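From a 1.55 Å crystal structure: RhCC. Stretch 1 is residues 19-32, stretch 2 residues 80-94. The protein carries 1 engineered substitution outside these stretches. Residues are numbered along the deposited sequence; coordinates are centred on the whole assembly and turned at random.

Stretch 1, residues 19-32: QLSEAITSIYVDYV
Stretch 2, residues 80-94: ALMMTVAEEKLAPFI

The centre of this contact is a knob in a hole: Ile27 points its CA-to-CB bond toward the other helix and sits among Met82, Val85, Ala86 and Lys89. The m,t rotamer of Ile27 brings its CG1 to 3.8 Å from Val85 CG1 and 3.7 Å from Lys89 CG, while Ile27 CD1 lies 3.9 Å from Ala86 CA. The small side chain of Ala86 points sideways, and so the isoleucine tip can approach its backbone. Val85 (chi1 t) faces back toward stretch 1.

Both stretches are helical through most of their packed residues, continuing helices begun earlier in the chain, and they run nearly antiparallel at 157° with axes 9.4 Å apart at closest approach. The register pairs Leu20 with Leu90, Ala23 with Lys89 and Ile27 with Val85, at CA-CA distances of 7.2, 5.9 and 7.3 Å. The tightest of these belongs to Ala23, whose CB lies 4.1 Å from Lys89 CB; a methyl side chain suits so close a backbone approach. In all, 663 Å² is buried, both sides summed.

Toward the start of stretch 1, Leu20 (t,p) meets Phe93, which lies past the regular helix where residues 91-93 keep helical phi/psi. With chi1 m and chi2 -90°, the phenyl ring turns a face to Leu20: CB of Leu20 stands 3.9 Å from the ring centroid of Phe93, 7° off the normal, a CH-pi contact. Leu20 CD1 also reaches Phe93 CD2 at 3.7 Å and Leu90 CD2 at 4.1 Å. At the exposed margin, Gln19 CB lies 3.7 Å from Phe93 CZ, so the aliphatic base of a polar side chain packs against the ring.

At the other end, Met82 starts sideways but bends inward (t,p, chi3 -143°), placing Met82 CE 3.6 Å from Tyr28 OH and Met82 SD 4.3 Å from Ile27 CG2. Tyr31 (chi1 -82°, chi2 87°) lays its exposed ring across the margin, with Tyr31 CE2 3.9 Å from Leu81 CD2 and Tyr31 OH 3.6 Å from Val85 CG2.

The polar edge is built on Lys89. Its m,m,t,t chain packs its methylenes along the interface, with Lys89 CD 3.8 Å from Ala23 O, and carries NZ out to Ser26. The direct hydrogen bond from Lys89 NZ to Ser26 OG is weak at 3.4 Å; Ser26 OG (chi1 p) donates to Ala23 O at 2.5 Å. Two waters also bridge Lys89 and Ser26. One accepts from Lys89 NZ (2.8 Å) and donates to Ser26 OG (3.0 Å); the second accepts from Lys89 NZ (3.0 Å) and donates to Asp30 OD2 (2.8 Å) and Ser26 OG (3.3 Å).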

# COMPACT_ATOMS: atom_id res chain seq x y z
N GLN B 19 -2.53 -8.33 22.14
CA GLN B 19 -1.63 -7.49 22.93
C GLN B 19 -0.89 -6.45 22.09
O GLN B 19 -0.83 -5.29 22.48
CB GLN B 19 -0.63 -8.36 23.70
CG GLN B 19 -1.30 -9.23 24.77
CD GLN B 19 -0.33 -10.18 25.45
OE1 GLN B 19 0.87 -9.96 25.48
NE2 GLN B 19 -0.87 -11.27 26.00
N LEU B 20 -0.34 -6.86 20.95
CA LEU B 20 0.39 -5.93 20.09
C LEU B 20 -0.54 -4.90 19.43
O LEU B 20 -0.20 -3.71 19.38
CB LEU B 20 1.19 -6.70 19.04
CG LEU B 20 1.94 -5.85 18.01
CD1 LEU B 20 2.79 -4.75 18.64
CD2 LEU B 20 2.80 -6.77 17.14
N SER B 21 -1.71 -5.33 18.95
CA SER B 21 -2.66 -4.37 18.36
C SER B 21 -3.20 -3.41 19.42
O SER B 21 -3.48 -2.24 19.12
CB SER B 21 -3.81 -5.10 17.65
OG SER B 21 -4.58 -5.90 18.54
N GLU B 22 -3.33 -3.89 20.66
CA GLU B 22 -3.71 -3.01 21.76
C GLU B 22 -2.63 -1.94 22.01
O GLU B 22 -2.94 -0.76 22.21
CB GLU B 22 -3.95 -3.85 23.03
CG GLU B 22 -4.12 -3.03 24.28
CD GLU B 22 -5.34 -2.14 24.23
OE1 GLU B 22 -6.29 -2.46 23.48
OE2 GLU B 22 -5.35 -1.11 24.95
N ALA B 23 -1.36 -2.35 21.97
CA ALA B 23 -0.27 -1.40 22.18
C ALA B 23 -0.22 -0.35 21.08
O ALA B 23 -0.01 0.84 21.34
CB ALA B 23 1.06 -2.14 22.27
N ILE B 24 -0.41 -0.80 19.84
CA ILE B 24 -0.44 0.09 18.69
C ILE B 24 -1.62 1.06 18.79
O ILE B 24 -1.45 2.27 18.62
CB ILE B 24 -0.51 -0.72 17.38
CG1 ILE B 24 0.83 -1.43 17.16
CG2 ILE B 24 -0.85 0.19 16.21
CD1 ILE B 24 0.75 -2.53 16.13
N THR B 25 -2.79 0.53 19.14
CA THR B 25 -3.97 1.36 19.37
C THR B 25 -3.71 2.41 20.45
O THR B 25 -4.12 3.57 20.32
CB THR B 25 -5.17 0.49 19.79
OG1 THR B 25 -5.48 -0.42 18.72
CG2 THR B 25 -6.42 1.34 20.10
N SER B 26 -3.02 2.01 21.53
CA SER B 26 -2.75 2.95 22.62
C SER B 26 -1.94 4.20 22.17
O SER B 26 -2.13 5.29 22.72
CB SER B 26 -2.03 2.24 23.77
OG SER B 26 -0.65 2.06 23.48
N ILE B 27 -1.07 4.05 21.18
CA ILE B 27 -0.39 5.21 20.59
C ILE B 27 -1.37 6.33 20.22
O ILE B 27 -1.18 7.49 20.59
CB ILE B 27 0.41 4.85 19.31
CG1 ILE B 27 1.50 3.82 19.62
CG2 ILE B 27 1.03 6.09 18.71
CD1 ILE B 27 2.28 3.36 18.38
N TYR B 28 -2.42 5.97 19.49
CA TYR B 28 -3.31 6.99 18.94
C TYR B 28 -4.34 7.47 19.94
O TYR B 28 -4.74 8.63 19.90
CB TYR B 28 -4.00 6.46 17.69
CG TYR B 28 -3.00 6.01 16.65
CD1 TYR B 28 -2.41 6.93 15.79
CD2 TYR B 28 -2.64 4.67 16.55
CE1 TYR B 28 -1.48 6.53 14.84
CE2 TYR B 28 -1.70 4.26 15.60
CZ TYR B 28 -1.14 5.19 14.75
OH TYR B 28 -0.22 4.77 13.81
N VAL B 29 -4.76 6.58 20.84
CA VAL B 29 -5.61 6.96 21.96
C VAL B 29 -4.87 7.93 22.88
O VAL B 29 -5.38 8.99 23.23
CB VAL B 29 -6.07 5.75 22.80
CG1 VAL B 29 -6.83 6.24 24.04
CG2 VAL B 29 -6.95 4.83 21.99
N ASP B 30 -3.65 7.56 23.26
CA ASP B 30 -2.89 8.34 24.24
C ASP B 30 -2.43 9.68 23.70
O ASP B 30 -2.46 10.69 24.42
CB ASP B 30 -1.68 7.55 24.75
CG ASP B 30 -2.08 6.36 25.60
OD1 ASP B 30 -3.26 6.30 25.99
OD2 ASP B 30 -1.21 5.51 25.90
N TYR B 31 -2.00 9.72 22.44
CA TYR B 31 -1.41 10.95 21.92
C TYR B 31 -2.39 11.88 21.21
O TYR B 31 -2.12 13.07 21.08
CB TYR B 31 -0.24 10.62 20.98
CG TYR B 31 1.05 10.34 21.71
CD1 TYR B 31 1.35 9.07 22.18
CD2 TYR B 31 1.96 11.36 21.95
CE1 TYR B 31 2.53 8.81 22.86
CE2 TYR B 31 3.15 11.11 22.63
CZ TYR B 31 3.42 9.84 23.08
OH TYR B 31 4.59 9.59 23.75
N VAL B 32 -3.53 11.36 20.75
CA VAL B 32 -4.43 12.21 19.98
C VAL B 32 -5.92 11.84 20.17
O VAL B 32 -6.77 12.24 19.37
CB VAL B 32 -4.03 12.18 18.48
CG1 VAL B 32 -4.50 10.90 17.80
CG2 VAL B 32 -4.53 13.42 17.74
N ALA B 80 9.34 12.44 14.29
CA ALA B 80 10.34 11.60 14.96
C ALA B 80 9.77 10.87 16.17
O ALA B 80 10.09 9.71 16.42
CB ALA B 80 11.55 12.43 15.37
N LEU B 81 8.90 11.55 16.92
CA LEU B 81 8.27 10.97 18.10
C LEU B 81 7.35 9.81 17.73
O LEU B 81 7.30 8.79 18.42
CB LEU B 81 7.51 12.05 18.87
CG LEU B 81 6.82 11.62 20.16
CD1 LEU B 81 7.79 10.91 21.09
CD2 LEU B 81 6.21 12.84 20.85
N MET B 82 6.63 9.95 16.62
CA MET B 82 5.80 8.86 16.11
C MET B 82 6.61 7.58 15.85
O MET B 82 6.20 6.48 16.27
CB MET B 82 5.09 9.28 14.82
CG MET B 82 4.35 8.14 14.12
SD MET B 82 2.97 7.55 15.12
CE MET B 82 3.04 5.79 14.79
N MET B 83 7.73 7.73 15.16
CA MET B 83 8.64 6.61 14.91
C MET B 83 9.19 6.06 16.21
O MET B 83 9.28 4.84 16.39
CB MET B 83 9.80 7.03 13.99
CG MET B 83 9.35 7.62 12.66
SD MET B 83 8.03 6.69 11.83
CE MET B 83 8.81 5.12 11.39
N THR B 84 9.53 6.95 17.14
CA THR B 84 10.11 6.52 18.40
C THR B 84 9.09 5.69 19.19
O THR B 84 9.40 4.61 19.69
CB THR B 84 10.59 7.72 19.24
OG1 THR B 84 11.65 8.38 18.53
CG2 THR B 84 11.11 7.27 20.60
N VAL B 85 7.87 6.19 19.29
CA VAL B 85 6.84 5.49 20.04
C VAL B 85 6.42 4.17 19.37
O VAL B 85 6.20 3.16 20.04
CB VAL B 85 5.62 6.39 20.26
CG1 VAL B 85 4.52 5.63 20.97
CG2 VAL B 85 6.02 7.61 21.07
N ALA B 86 6.35 4.16 18.04
CA ALA B 86 6.04 2.94 17.30
C ALA B 86 7.05 1.84 17.62
O ALA B 86 6.66 0.71 17.89
CB ALA B 86 6.03 3.22 15.81
N GLU B 87 8.34 2.17 17.61
CA GLU B 87 9.37 1.17 17.88
C GLU B 87 9.29 0.69 19.32
O GLU B 87 9.52 -0.48 19.61
CB GLU B 87 10.77 1.72 17.58
CG GLU B 87 11.03 2.04 16.11
CD GLU B 87 11.20 0.81 15.24
OE1 GLU B 87 11.22 -0.33 15.77
OE2 GLU B 87 11.31 0.99 14.01
N GLU B 88 8.93 1.61 20.21
CA GLU B 88 8.76 1.28 21.62
C GLU B 88 7.67 0.22 21.83
O GLU B 88 7.87 -0.71 22.62
CB GLU B 88 8.44 2.55 22.42
CG GLU B 88 9.68 3.31 22.88
CD GLU B 88 9.37 4.65 23.53
OE1 GLU B 88 8.18 4.96 23.74
OE2 GLU B 88 10.33 5.40 23.82
N LYS B 89 6.55 0.33 21.12
CA LYS B 89 5.46 -0.65 21.23
C LYS B 89 5.80 -1.99 20.57
O LYS B 89 5.37 -3.04 21.04
CB LYS B 89 4.18 -0.09 20.59
CG LYS B 89 3.76 1.26 21.13
CD LYS B 89 3.53 1.19 22.63
CE LYS B 89 2.96 2.50 23.17
NZ LYS B 89 2.58 2.39 24.61
N LEU B 90 6.55 -1.93 19.48
CA LEU B 90 6.89 -3.13 18.73
C LEU B 90 7.95 -3.99 19.40
O LEU B 90 7.94 -5.22 19.27
CB LEU B 90 7.40 -2.76 17.33
CG LEU B 90 6.44 -2.10 16.34
CD1 LEU B 90 7.23 -1.64 15.12
CD2 LEU B 90 5.35 -3.06 15.92
N ALA B 91 8.88 -3.35 20.12
CA ALA B 91 10.08 -4.03 20.63
C ALA B 91 9.84 -5.32 21.44
O ALA B 91 10.56 -6.29 21.24
CB ALA B 91 10.91 -3.05 21.46
N PRO B 92 8.83 -5.34 22.34
CA PRO B 92 8.64 -6.59 23.09
C PRO B 92 8.25 -7.81 22.25
O PRO B 92 8.58 -8.94 22.64
CB PRO B 92 7.51 -6.23 24.07
CG PRO B 92 7.66 -4.76 24.26
CD PRO B 92 7.98 -4.26 22.88
N PHE B 93 7.62 -7.58 21.10
CA PHE B 93 7.14 -8.66 20.24
C PHE B 93 8.07 -8.99 19.08
O PHE B 93 8.01 -10.08 18.52
CB PHE B 93 5.76 -8.32 19.68
CG PHE B 93 4.73 -8.02 20.74
CD1 PHE B 93 3.94 -9.03 21.27
CD2 PHE B 93 4.54 -6.72 21.18
CE1 PHE B 93 2.99 -8.75 22.25
CE2 PHE B 93 3.60 -6.44 22.16
CZ PHE B 93 2.82 -7.46 22.69
N ILE B 94 8.92 -8.03 18.70
CA ILE B 94 9.71 -8.16 17.49
C ILE B 94 11.21 -8.09 17.81
O ILE B 94 11.88 -9.13 17.83
CB ILE B 94 9.27 -7.10 16.46
CG1 ILE B 94 7.80 -7.36 16.10
CG2 ILE B 94 10.11 -7.19 15.19
CD1 ILE B 94 7.14 -6.25 15.32
O HOH W 1 0.77 0.43 25.61
O HOH W 2 0.94 4.81 24.21